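Local coordinates for protein leucine aminopeptidase A1, chloroplastic (Solanum lycopersicum, PDB 5D8N) that removes N-terminal amino acids, preferably leucine, from peptides as a magnesium-dependent homohexameric aminopeptidase of the M17 family, and takes part in wound signalling and insect defence, at residues Asp245-Asn250 against Leu282-Pro287; Lys292-Leu297 against Arg346-Phe351. The protein carries 1 engineered substitution. All coordinates share one frame; numbering follows the deposited sequence. Where two conformers were deposited one is given.

How the contacts relate
Contacts 1 and 2 lie side by side in the mixed eight-stranded sheet of the catalytic domain, their centres about 10 Å apart. Contact 1 pairs the outermost strand 247-252 with strand 278-284, antiparallel; contact 2 pairs strands 293-305 and 347-358, parallel. Along the chain contact 1 closes before contact 2 opens. Across the sheet, strands 278-284 and 347-358 are neighbours, joined by probable hydrogen bonds from Phe351 N to Leu282 O and from Phe284 N to Val349 O, so the two contacts form four consecutive strands. Strand 293-305 runs on to Lys300 and Asp305, which bind magnesium, whereas contact 1 forms the sheet margin away from that site.

Contact 1. Residues Asp245-Asn250 against Leu282-Pro287; sequences DVISVN and LCFKTP
Ile247 and Phe284 face each other as an antiparallel non-hydrogen-bonded pair, followed by the hydrogen-bonded pair Ser248-Cys283 and the non-hydrogen-bonded pair Val249-Leu282; the short strands run at 162°. Ser248 N binds Cys283 O and Cys283 N binds Ser248 O, each at 3.0 Å. Before the strand, Val246 O accepts the N-H of Lys285 at 2.9 Å, with Phe284 CA also close. A water lies between Asp245 O and Lys285 O; the bridge is doubtful, its approach to Lys285 O being unusually short.

Phe284 has CG anti to its backbone N (chi1 166°), and its ring lies alongside Val246, CE1 3.7 Å from Val246 CB. The side chain of Ile247 crosses that of Phe284 at about a right angle; Ile247 CG1 lies at the ring edge, in plane, 3.9 Å from Phe284 CD1. On the same face Leu282 CD2 reaches Val249 CB and CG2, both at 3.5 Å, and also touches Ile247 CG2. On the other face Ser248 OG approaches Cys283 CB at 3.7 Å. This is the antiparallel margin of the mixed sheet in the M17 catalytic domain; the face bearing Ile247, Val249 and Leu282 packs on helices 229-242 and 327-342, one helical layer of the alpha/beta/alpha fold.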
# COMPACT_ATOMS: atom_id res chain seq x y z
N ASP A 245 -20.06 12.74 -50.46
CA ASP A 245 -20.93 11.94 -51.30
C ASP A 245 -21.07 10.49 -50.84
O ASP A 245 -22.02 9.82 -51.25
CB ASP A 245 -20.47 11.97 -52.76
CG ASP A 245 -19.12 11.30 -52.95
OD1 ASP A 245 -18.29 11.35 -52.03
OD2 ASP A 245 -18.87 10.81 -54.06
N VAL A 246 -20.22 10.07 -49.90
CA VAL A 246 -20.34 8.73 -49.31
C VAL A 246 -20.42 8.65 -47.78
O VAL A 246 -20.74 7.60 -47.23
CB VAL A 246 -19.20 7.83 -49.78
CG1 VAL A 246 -19.34 7.60 -51.29
CG2 VAL A 246 -17.85 8.44 -49.47
N ILE A 247 -20.10 9.75 -47.10
CA ILE A 247 -20.21 9.79 -45.65
C ILE A 247 -21.09 10.95 -45.21
O ILE A 247 -20.82 12.10 -45.52
CB ILE A 247 -18.82 9.86 -44.98
CG1 ILE A 247 -18.02 8.58 -45.26
CG2 ILE A 247 -18.99 10.06 -43.48
CD1 ILE A 247 -16.57 8.63 -44.78
N SER A 248 -22.11 10.64 -44.41
CA SER A 248 -22.92 11.63 -43.75
C SER A 248 -22.59 11.65 -42.26
O SER A 248 -22.06 10.68 -41.69
CB SER A 248 -24.40 11.31 -43.93
OG SER A 248 -24.73 10.07 -43.31
N VAL A 249 -22.97 12.74 -41.60
CA VAL A 249 -22.67 12.90 -40.18
C VAL A 249 -23.87 13.47 -39.45
O VAL A 249 -24.62 14.28 -40.01
CB VAL A 249 -21.45 13.81 -39.95
CG1 VAL A 249 -21.70 15.22 -40.49
CG2 VAL A 249 -21.13 13.87 -38.47
N ASN A 250 -24.08 12.97 -38.24
CA ASN A 250 -25.02 13.55 -37.30
C ASN A 250 -24.39 13.57 -35.91
O ASN A 250 -23.94 12.54 -35.40
CB ASN A 250 -26.31 12.71 -37.30
CG ASN A 250 -27.49 13.40 -36.62
OD1 ASN A 250 -27.52 14.62 -36.45
ND2 ASN A 250 -28.44 12.59 -36.18
N LEU A 282 -21.37 8.77 -37.71
CA LEU A 282 -21.07 8.84 -39.14
C LEU A 282 -21.65 7.61 -39.81
O LEU A 282 -21.74 6.54 -39.19
CB LEU A 282 -19.56 8.81 -39.38
CG LEU A 282 -18.75 9.98 -38.83
CD1 LEU A 282 -17.26 9.68 -38.93
CD2 LEU A 282 -19.06 11.23 -39.63
N CYS A 283 -22.07 7.79 -41.06
CA CYS A 283 -22.54 6.67 -41.87
C CYS A 283 -21.91 6.68 -43.26
O CYS A 283 -22.01 7.68 -43.98
CB CYS A 283 -24.06 6.71 -42.03
SG CYS A 283 -24.70 5.23 -42.87
N PHE A 284 -21.23 5.59 -43.59
CA PHE A 284 -20.67 5.41 -44.92
C PHE A 284 -21.60 4.55 -45.74
O PHE A 284 -22.00 3.47 -45.29
CB PHE A 284 -19.28 4.76 -44.88
CG PHE A 284 -18.84 4.26 -46.22
CD1 PHE A 284 -18.21 5.11 -47.10
CD2 PHE A 284 -19.17 2.98 -46.65
CE1 PHE A 284 -17.91 4.69 -48.37
CE2 PHE A 284 -18.89 2.56 -47.94
CZ PHE A 284 -18.26 3.42 -48.80
N LYS A 285 -21.75 4.93 -47.01
CA LYS A 285 -22.55 4.19 -47.99
C LYS A 285 -22.27 4.78 -49.38
O LYS A 285 -22.40 5.99 -49.52
CB LYS A 285 -24.01 4.52 -47.60
CG LYS A 285 -25.15 3.86 -48.32
CD LYS A 285 -26.45 3.99 -47.54
CE LYS A 285 -26.90 5.42 -47.21
NZ LYS A 285 -26.76 5.80 -45.76
N THR A 286 -21.94 3.98 -50.40
CA THR A 286 -21.97 4.51 -51.79
C THR A 286 -23.43 4.69 -52.26
O THR A 286 -24.33 4.00 -51.77
CB THR A 286 -21.26 3.62 -52.81
OG1 THR A 286 -21.80 2.29 -52.73
CG2 THR A 286 -19.77 3.58 -52.56
N PRO A 287 -23.70 5.71 -53.09
CA PRO A 287 -25.08 6.04 -53.46
C PRO A 287 -25.80 4.97 -54.30
O PRO A 287 -27.02 4.99 -54.45
CB PRO A 287 -24.94 7.31 -54.31
CG PRO A 287 -23.58 7.83 -54.02
CD PRO A 287 -22.71 6.67 -53.61
O HOH W 1 -23.84 7.71 -50.69

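Contact 2. Residues Lys292-Leu297 against Arg346-Phe351; sequences KTKLAL and RVEVHF
Phe351 and Leu297 lie side by side and point the same way, with Leu297 CD1 3.7 Å from Phe351 CE2. One face of the Phe351 ring carries CG1 of Val349 from its own strand, 3.5 Å above the plane and offset toward the rim. That methyl is set anti to the Val349 backbone N (chi1 -174°) and also meets Leu297 CD1. The His350 ring, on the opposite face of the sheet, has Leu295 O at its edge in plane, with CD2 as the nearest ring atom at 3.6 Å. His350 NE2 donates to the anti lone pair of Glu348 OE2 at 2.7 Å, a somewhat bent bond tilted from the ring plane, while ND1 is hydrogen-bonded to His281. The ring is thus held at both nitrogens.

Five backbone hydrogen bonds join the strands in parallel register, Thr293 opposite Val347 through to Leu297 opposite Phe351. Glu348 and His350 each use N and O to grip Thr293, Leu295 and Leu297; Leu297 N to His350 O is 2.7 Å. The pair belongs to a beta-alpha-beta crossover, because helix 327-342 lies between these parallel neighbours in the chain and packs on Phe351. Helix 519-527 covers Leu295, Leu297 and Val349 on the same face.

Lys294 runs alongside Glu348, its CE 3.3 Å from Glu348 OE2. A bend at chi3 (70°) places that CE, while Lys294 NZ stays 4.1 Å from Glu348 OE2, beyond a salt bridge, and hydrogen-bonds to Gln402 O. The nearby positive charge would still be expected to favour an ionised Glu348. At the start of the strands, Lys292 NZ forms a salt bridge with Glu290, and a water lies between Lys292 NZ and Val347 O in the conformer given.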
# COMPACT_ATOMS: atom_id res chain seq x y z
N LYS A 292 -26.78 -3.90 -49.54
CA LYS A 292 -25.67 -3.60 -48.65
C LYS A 292 -25.81 -4.31 -47.30
O LYS A 292 -26.88 -4.31 -46.70
CB LYS A 292 -25.54 -2.08 -48.48
CG LYS A 292 -25.27 -1.36 -49.80
CD LYS A 292 -25.28 0.14 -49.62
CE LYS A 292 -25.23 0.91 -50.93
NZ LYS A 292 -23.92 0.84 -51.64
N THR A 293 -24.72 -4.89 -46.84
CA THR A 293 -24.62 -5.43 -45.48
C THR A 293 -24.44 -4.27 -44.50
O THR A 293 -23.60 -3.41 -44.73
CB THR A 293 -23.40 -6.37 -45.38
OG1 THR A 293 -23.59 -7.46 -46.28
CG2 THR A 293 -23.26 -6.96 -43.98
N LYS A 294 -25.23 -4.23 -43.44
CA LYS A 294 -25.22 -3.12 -42.48
C LYS A 294 -24.37 -3.45 -41.27
O LYS A 294 -24.63 -4.41 -40.53
CB LYS A 294 -26.64 -2.77 -42.04
CG LYS A 294 -27.48 -2.22 -43.18
CD LYS A 294 -28.93 -1.93 -42.80
CE LYS A 294 -28.99 -0.73 -41.85
NZ LYS A 294 -30.37 -0.40 -41.38
N LEU A 295 -23.31 -2.67 -41.09
CA LEU A 295 -22.33 -2.89 -40.02
C LEU A 295 -22.23 -1.65 -39.15
O LEU A 295 -22.37 -0.52 -39.65
CB LEU A 295 -20.97 -3.20 -40.64
CG LEU A 295 -20.94 -4.26 -41.75
CD1 LEU A 295 -19.56 -4.28 -42.40
CD2 LEU A 295 -21.27 -5.64 -41.20
N ALA A 296 -21.87 -1.83 -37.89
CA ALA A 296 -21.45 -0.73 -37.04
C ALA A 296 -20.07 -0.95 -36.41
O ALA A 296 -19.74 -2.02 -35.92
CB ALA A 296 -22.47 -0.46 -35.94
N LEU A 297 -19.39 0.17 -36.23
CA LEU A 297 -18.12 0.21 -35.52
C LEU A 297 -18.29 1.23 -34.41
O LEU A 297 -18.52 2.41 -34.69
CB LEU A 297 -17.00 0.65 -36.47
CG LEU A 297 -16.77 -0.26 -37.67
CD1 LEU A 297 -15.71 0.33 -38.58
CD2 LEU A 297 -16.31 -1.63 -37.16
N ARG A 346 -21.56 -2.47 -51.48
CA ARG A 346 -22.12 -3.64 -50.80
C ARG A 346 -22.07 -3.55 -49.27
O ARG A 346 -22.47 -4.49 -48.60
CB ARG A 346 -21.47 -4.95 -51.29
CG ARG A 346 -21.63 -5.22 -52.79
CD ARG A 346 -20.64 -6.28 -53.29
NE ARG A 346 -20.42 -7.38 -52.35
CZ ARG A 346 -19.23 -7.74 -51.86
NH1 ARG A 346 -18.12 -7.11 -52.22
NH2 ARG A 346 -19.15 -8.73 -50.98
N VAL A 347 -21.66 -2.41 -48.72
CA VAL A 347 -21.66 -2.22 -47.26
C VAL A 347 -22.20 -0.84 -46.88
O VAL A 347 -21.97 0.19 -47.53
CB VAL A 347 -20.27 -2.38 -46.59
CG1 VAL A 347 -19.77 -3.82 -46.66
CG2 VAL A 347 -19.24 -1.46 -47.22
N GLU A 348 -22.90 -0.84 -45.76
CA GLU A 348 -23.28 0.39 -45.09
C GLU A 348 -22.66 0.32 -43.71
O GLU A 348 -22.88 -0.65 -43.00
CB GLU A 348 -24.80 0.51 -45.01
CG GLU A 348 -25.33 1.69 -44.21
CD GLU A 348 -26.86 1.69 -44.10
OE1 GLU A 348 -27.55 1.56 -45.12
OE2 GLU A 348 -27.39 1.90 -42.99
N VAL A 349 -21.84 1.31 -43.36
CA VAL A 349 -21.08 1.25 -42.10
C VAL A 349 -21.40 2.45 -41.24
O VAL A 349 -21.19 3.61 -41.64
CB VAL A 349 -19.56 1.22 -42.33
CG1 VAL A 349 -18.83 1.01 -41.01
CG2 VAL A 349 -19.17 0.08 -43.26
N HIS A 350 -21.84 2.16 -40.02
CA HIS A 350 -22.09 3.21 -39.04
C HIS A 350 -20.93 3.30 -38.06
O HIS A 350 -20.44 2.28 -37.56
CB HIS A 350 -23.38 2.87 -38.29
CG HIS A 350 -24.58 2.85 -39.18
ND1 HIS A 350 -25.46 3.91 -39.26
CD2 HIS A 350 -25.05 1.90 -40.02
CE1 HIS A 350 -26.37 3.64 -40.17
NE2 HIS A 350 -26.19 2.41 -40.59
N PHE A 351 -20.39 4.51 -37.93
CA PHE A 351 -19.29 4.77 -37.01
C PHE A 351 -19.82 5.58 -35.83
O PHE A 351 -20.34 6.68 -36.01
CB PHE A 351 -18.16 5.54 -37.69
CG PHE A 351 -17.71 4.98 -38.99
CD1 PHE A 351 -18.45 5.18 -40.16
CD2 PHE A 351 -16.57 4.20 -39.06
CE1 PHE A 351 -17.99 4.68 -41.36
CE2 PHE A 351 -16.16 3.61 -40.24
CZ PHE A 351 -16.86 3.85 -41.40
O HOH W 2 -21.39 0.96 -50.12